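Local coordinates for protein UDP-glucose 6-dehydrogenase (PDB 3VTF) that probably oxidises UDP-glucose to UDP-glucuronate, reducing two NAD(+) per turn, as a member of the UDP-glucose/GDP-mannose dehydrogenase family, at residues Q395-A409 against L416-V429. Sequence-based numbering, arbitrary orientation.
Sequences QALLDQVEGVIIATA and LDYRGKVVVDGRYV
Ile406 CD1 touches both Val423 CG1 (3.8 Å) and Tyr418 CE1 (3.9 Å). With Ile406 CG1 turned anti to its own carbonyl carbon (chi1 -57°), CD1 reaches the ring and CG2 is left to meet Val429 CG2. Leu398 CD1 comes from the helix to the same Tyr418 ring in an off-centre CH-pi contact. Val404 CG1 lies alongside Val423 CG2, 3.7 Å away. This side is the tight, buried part. The Tyr418 hydroxyl is hydrogen-bonded to Tyr413 O. Strands 403-406 and 422-425 run parallel. Their hydrogen bonds alternate, with Val424 N to Val404 O the straightest (2.8 Å, 176°). On the other face of the sheet, Val422 and Val424 rest on Leu324 of helix 304-328.

The end near Asp399 and Asp417 is looser and closer to solvent. Gln395 there clasps the backbone of Asp417 with both ends of its amide. OE1 accepts from Asp417 N at 2.8 Å on an in-plane lone pair. NE2 gives to Asp417 O and also to Asp399 OD1. Cut back to an alanine, Gln395 would lose its amide, which would probably leave Asp417 N and O and Asp399 OD1 without this partner. Lys421 bends at chi2 to bring NZ to Val401 O at 3.1 Å, with a weak bond to Leu398 O.

At the C-terminal ends of the strands, Arg427 NE meets Ala407 O at 2.8 Å, in the guanidinium plane but above the carbonyl plane. Asp425 OD1 accepts from Arg427 N in an Asx turn, while its OD2 accepts from Val429 N and is hydrogen-bonded with the Tyr438 hydroxyl. Arg427 touches bound UDP-glucose, and its NH2 is hydrogen-bonded to Gly279 O. Neighbouring parallel strands with a ligand-binding loop at their C-terminal ends are typical of a Rossmann-like alpha/beta domain, here the UDP-binding domain.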
loop_
_atom_site.group_PDB
_atom_site.type_symbol
_atom_site.label_atom_id
_atom_site.label_comp_id
_atom_site.label_asym_id
_atom_site.label_seq_id
_atom_site.Cartn_x
_atom_site.Cartn_y
_atom_site.Cartn_z
ATOM N N GLN A 395 4.309 27.321 23.975
ATOM C CA GLN A 395 4.481 26.964 25.410
ATOM C C GLN A 395 3.439 27.667 26.244
ATOM O O GLN A 395 2.807 27.085 27.159
ATOM C CB GLN A 395 5.935 27.227 25.944
ATOM C CG GLN A 395 6.130 26.627 27.360
ATOM C CD GLN A 395 5.917 25.104 27.380
ATOM O OE1 GLN A 395 6.636 24.391 26.757
ATOM N NE2 GLN A 395 4.933 24.637 28.114
ATOM N N ALA A 396 3.237 28.955 25.913
ATOM C CA ALA A 396 2.240 29.765 26.565
ATOM C C ALA A 396 0.860 29.168 26.338
ATOM O O ALA A 396 -0.006 29.207 27.220
ATOM C CB ALA A 396 2.297 31.195 26.032
ATOM N N LEU A 397 0.634 28.622 25.142
ATOM C CA LEU A 397 -0.663 27.922 24.886
ATOM C C LEU A 397 -0.781 26.709 25.848
ATOM O O LEU A 397 -1.794 26.531 26.503
ATOM C CB LEU A 397 -0.777 27.475 23.403
ATOM C CG LEU A 397 -2.017 26.600 23.062
ATOM C CD1 LEU A 397 -2.424 26.747 21.574
ATOM C CD2 LEU A 397 -1.728 25.104 23.421
ATOM N N LEU A 398 0.261 25.876 25.937
ATOM C CA LEU A 398 0.183 24.699 26.850
ATOM C C LEU A 398 -0.100 25.106 28.298
ATOM O O LEU A 398 -0.942 24.511 28.995
ATOM C CB LEU A 398 1.496 23.939 26.804
ATOM C CG LEU A 398 1.851 23.205 25.529
ATOM C CD1 LEU A 398 3.189 22.524 25.642
ATOM C CD2 LEU A 398 0.716 22.176 25.372
ATOM N N ASP A 399 0.519 26.209 28.707
ATOM C CA ASP A 399 0.458 26.690 30.123
ATOM C C ASP A 399 -0.920 27.176 30.447
ATOM O O ASP A 399 -1.323 27.145 31.614
ATOM C CB ASP A 399 1.501 27.824 30.437
ATOM C CG ASP A 399 2.940 27.380 30.276
ATOM O OD1 ASP A 399 3.271 26.171 30.203
ATOM O OD2 ASP A 399 3.802 28.262 30.164
ATOM N N GLN A 400 -1.656 27.614 29.421
ATOM C CA GLN A 400 -3.031 28.100 29.592
ATOM C C GLN A 400 -4.149 27.072 29.485
ATOM O O GLN A 400 -5.287 27.390 29.823
ATOM C CB GLN A 400 -3.334 29.135 28.523
ATOM C CG GLN A 400 -3.408 30.556 29.016
ATOM C CD GLN A 400 -4.005 31.459 27.939
ATOM O OE1 GLN A 400 -3.342 31.746 26.940
ATOM N NE2 GLN A 400 -5.273 31.882 28.125
ATOM N N VAL A 401 -3.899 25.906 28.882
ATOM C CA VAL A 401 -5.034 24.980 28.663
ATOM C C VAL A 401 -4.981 23.791 29.618
ATOM O O VAL A 401 -3.913 23.421 30.096
ATOM C CB VAL A 401 -5.091 24.473 27.175
ATOM C CG1 VAL A 401 -5.288 25.633 26.225
ATOM C CG2 VAL A 401 -3.815 23.748 26.791
ATOM N N GLU A 402 -6.107 23.149 29.854
ATOM C CA GLU A 402 -6.113 21.878 30.610
ATOM C C GLU A 402 -5.708 20.671 29.723
ATOM O O GLU A 402 -4.907 19.798 30.130
ATOM C CB GLU A 402 -7.504 21.651 31.181
ATOM C CG GLU A 402 -8.109 22.967 31.687
ATOM C CD GLU A 402 -9.535 22.801 32.154
ATOM O OE1 GLU A 402 -9.841 21.719 32.729
ATOM O OE2 GLU A 402 -10.347 23.723 31.915
ATOM N N GLY A 403 -6.219 20.678 28.491
ATOM C CA GLY A 403 -5.994 19.570 27.532
ATOM C C GLY A 403 -5.553 20.104 26.175
ATOM O O GLY A 403 -5.779 21.262 25.811
ATOM N N VAL A 404 -4.829 19.308 25.437
ATOM C CA VAL A 404 -4.329 19.780 24.161
ATOM C C VAL A 404 -4.371 18.609 23.115
ATOM O O VAL A 404 -4.211 17.428 23.431
ATOM C CB VAL A 404 -2.917 20.429 24.300
ATOM C CG1 VAL A 404 -1.873 19.361 24.543
ATOM C CG2 VAL A 404 -2.490 21.119 23.021
ATOM N N ILE A 405 -4.585 18.971 21.863
ATOM C CA ILE A 405 -4.506 17.989 20.777
ATOM C C ILE A 405 -3.461 18.513 19.854
ATOM O O ILE A 405 -3.552 19.695 19.422
ATOM C CB ILE A 405 -5.873 17.878 20.011
ATOM C CG1 ILE A 405 -6.926 17.213 20.897
ATOM C CG2 ILE A 405 -5.679 17.066 18.729
ATOM C CD1 ILE A 405 -8.409 17.257 20.418
ATOM N N ILE A 406 -2.480 17.670 19.579
ATOM C CA ILE A 406 -1.384 17.973 18.685
ATOM C C ILE A 406 -1.837 17.558 17.279
ATOM O O ILE A 406 -2.044 16.375 17.056
ATOM C CB ILE A 406 -0.121 17.190 19.060
ATOM C CG1 ILE A 406 0.314 17.480 20.560
ATOM C CG2 ILE A 406 1.027 17.512 18.063
ATOM C CD1 ILE A 406 1.607 16.686 20.927
ATOM N N ALA A 407 -1.965 18.519 16.354
ATOM C CA ALA A 407 -2.551 18.242 15.038
ATOM C C ALA A 407 -1.586 18.416 13.871
ATOM O O ALA A 407 -1.842 17.904 12.784
ATOM C CB ALA A 407 -3.846 19.120 14.845
ATOM N N THR A 408 -0.410 19.034 14.088
ATOM C CA THR A 408 0.621 19.085 13.058
ATOM C C THR A 408 1.985 19.019 13.778
ATOM O O THR A 408 2.197 19.706 14.738
ATOM C CB THR A 408 0.603 20.446 12.347
ATOM O OG1 THR A 408 -0.723 20.775 11.936
ATOM C CG2 THR A 408 1.542 20.460 11.098
ATOM N N ALA A 409 2.825 18.102 13.384
ATOM C CA ALA A 409 4.101 17.874 14.099
ATOM C C ALA A 409 5.124 18.911 13.619
ATOM O O ALA A 409 6.056 18.571 12.944
ATOM C CB ALA A 409 4.614 16.473 13.817
ATOM N N LEU A 416 8.764 21.127 23.436
ATOM C CA LEU A 416 7.954 21.811 24.409
ATOM C C LEU A 416 7.848 21.040 25.769
ATOM O O LEU A 416 8.193 19.841 25.839
ATOM C CB LEU A 416 6.527 22.066 23.851
ATOM C CG LEU A 416 6.360 22.921 22.573
ATOM C CD1 LEU A 416 4.866 22.980 22.184
ATOM C CD2 LEU A 416 6.848 24.347 22.920
ATOM N N ASP A 417 7.261 21.697 26.773
ATOM C CA ASP A 417 7.147 21.082 28.099
ATOM C C ASP A 417 5.709 20.687 28.284
ATOM O O ASP A 417 4.864 21.505 28.534
ATOM C CB ASP A 417 7.589 22.071 29.191
ATOM C CG ASP A 417 7.548 21.447 30.585
ATOM O OD1 ASP A 417 7.126 20.262 30.730
ATOM O OD2 ASP A 417 7.858 22.141 31.550
ATOM N N TYR A 418 5.419 19.407 28.124
ATOM C CA TYR A 418 4.052 18.916 28.208
ATOM C C TYR A 418 3.716 18.375 29.595
ATOM O O TYR A 418 2.677 17.775 29.774
ATOM C CB TYR A 418 3.783 17.810 27.186
ATOM C CG TYR A 418 3.933 18.196 25.736
ATOM C CD1 TYR A 418 2.873 18.714 25.016
ATOM C CD2 TYR A 418 5.133 18.011 25.083
ATOM C CE1 TYR A 418 3.017 19.057 23.693
ATOM C CE2 TYR A 418 5.285 18.349 23.767
ATOM C CZ TYR A 418 4.223 18.868 23.077
ATOM O OH TYR A 418 4.393 19.195 21.767
ATOM N N ARG A 419 4.604 18.571 30.560
ATOM C CA ARG A 419 4.414 17.954 31.868
ATOM C C ARG A 419 3.159 18.467 32.556
ATOM O O ARG A 419 2.882 19.640 32.553
ATOM C CB ARG A 419 5.663 18.138 32.734
ATOM C CG ARG A 419 6.850 17.365 32.205
ATOM C CD ARG A 419 8.141 17.669 32.932
ATOM N NE ARG A 419 8.536 19.067 32.862
ATOM C CZ ARG A 419 9.655 19.528 33.391
ATOM N NH1 ARG A 419 9.961 20.801 33.298
ATOM N NH2 ARG A 419 10.462 18.698 34.017
ATOM N N GLY A 420 2.397 17.557 33.133
ATOM C CA GLY A 420 1.209 17.921 33.858
ATOM C C GLY A 420 0.023 18.155 32.958
ATOM O O GLY A 420 -1.047 18.483 33.425
ATOM N N LYS A 421 0.200 17.969 31.659
ATOM C CA LYS A 421 -0.919 18.285 30.757
ATOM C C LYS A 421 -1.612 16.991 30.309
ATOM O O LYS A 421 -1.057 15.902 30.429
ATOM C CB LYS A 421 -0.422 19.076 29.553
ATOM C CG LYS A 421 0.143 20.479 29.903
ATOM C CD LYS A 421 -0.878 21.423 30.506
ATOM C CE LYS A 421 -0.158 22.613 31.078
ATOM N NZ LYS A 421 -1.217 23.499 31.617
ATOM N N VAL A 422 -2.829 17.131 29.805
ATOM C CA VAL A 422 -3.567 16.034 29.173
ATOM C C VAL A 422 -3.385 16.233 27.657
ATOM O O VAL A 422 -3.755 17.275 27.144
ATOM C CB VAL A 422 -5.056 16.104 29.524
ATOM C CG1 VAL A 422 -5.792 14.966 28.767
ATOM C CG2 VAL A 422 -5.194 15.981 31.072
ATOM N N VAL A 423 -2.741 15.273 26.976
ATOM C CA VAL A 423 -2.376 15.469 25.607
ATOM C C VAL A 423 -2.993 14.306 24.836
ATOM O O VAL A 423 -2.763 13.123 25.171
ATOM C CB VAL A 423 -0.862 15.403 25.424
ATOM C CG1 VAL A 423 -0.429 15.460 23.950
ATOM C CG2 VAL A 423 -0.175 16.500 26.229
ATOM N N VAL A 424 -3.683 14.660 23.753
ATOM C CA VAL A 424 -4.143 13.669 22.733
ATOM C C VAL A 424 -3.219 13.972 21.558
ATOM O O VAL A 424 -3.276 15.081 20.982
ATOM C CB VAL A 424 -5.626 13.887 22.396
ATOM C CG1 VAL A 424 -6.016 13.097 21.158
ATOM C CG2 VAL A 424 -6.525 13.468 23.595
ATOM N N ASP A 425 -2.321 13.043 21.273
ATOM C CA ASP A 425 -1.288 13.264 20.267
ATOM C C ASP A 425 -1.764 12.755 18.900
ATOM O O ASP A 425 -1.976 11.499 18.685
ATOM C CB ASP A 425 -0.057 12.461 20.667
ATOM C CG ASP A 425 1.118 12.694 19.769
ATOM O OD1 ASP A 425 0.990 13.438 18.776
ATOM O OD2 ASP A 425 2.202 12.122 20.035
ATOM N N GLY A 426 -1.945 13.686 17.963
ATOM C CA GLY A 426 -2.475 13.240 16.640
ATOM C C GLY A 426 -1.455 13.004 15.616
ATOM O O GLY A 426 -1.816 12.663 14.486
ATOM N N ARG A 427 -0.199 13.306 15.946
ATOM C CA ARG A 427 0.920 13.231 15.009
ATOM C C ARG A 427 2.215 12.517 15.448
ATOM O O ARG A 427 3.175 12.562 14.713
ATOM C CB ARG A 427 1.270 14.621 14.482
ATOM C CG ARG A 427 0.132 15.308 13.774
ATOM C CD ARG A 427 -0.178 14.650 12.442
ATOM N NE ARG A 427 -1.258 15.338 11.759
ATOM C CZ ARG A 427 -1.988 14.813 10.790
ATOM N NH1 ARG A 427 -1.774 13.588 10.382
ATOM N NH2 ARG A 427 -2.945 15.522 10.236
ATOM N N TYR A 428 2.220 11.846 16.599
ATOM C CA TYR A 428 3.421 11.199 17.126
ATOM C C TYR A 428 4.578 12.118 17.472
ATOM O O TYR A 428 5.502 12.260 16.706
ATOM C CB TYR A 428 3.909 10.091 16.208
ATOM C CG TYR A 428 4.662 8.998 16.902
ATOM C CD1 TYR A 428 3.997 7.968 17.520
ATOM C CD2 TYR A 428 6.040 8.981 16.921
ATOM C CE1 TYR A 428 4.672 6.955 18.148
ATOM C CE2 TYR A 428 6.729 7.975 17.557
ATOM C CZ TYR A 428 6.038 6.965 18.175
ATOM O OH TYR A 428 6.696 5.947 18.798
ATOM N N VAL A 429 4.460 12.805 18.599
ATOM C CA VAL A 429 5.562 13.578 19.144
ATOM C C VAL A 429 6.103 12.904 20.414
ATOM O O VAL A 429 5.440 12.888 21.427
ATOM C CB VAL A 429 5.093 15.009 19.440
ATOM C CG1 VAL A 429 6.203 15.839 20.040
ATOM C CG2 VAL A 429 4.552 15.656 18.177
#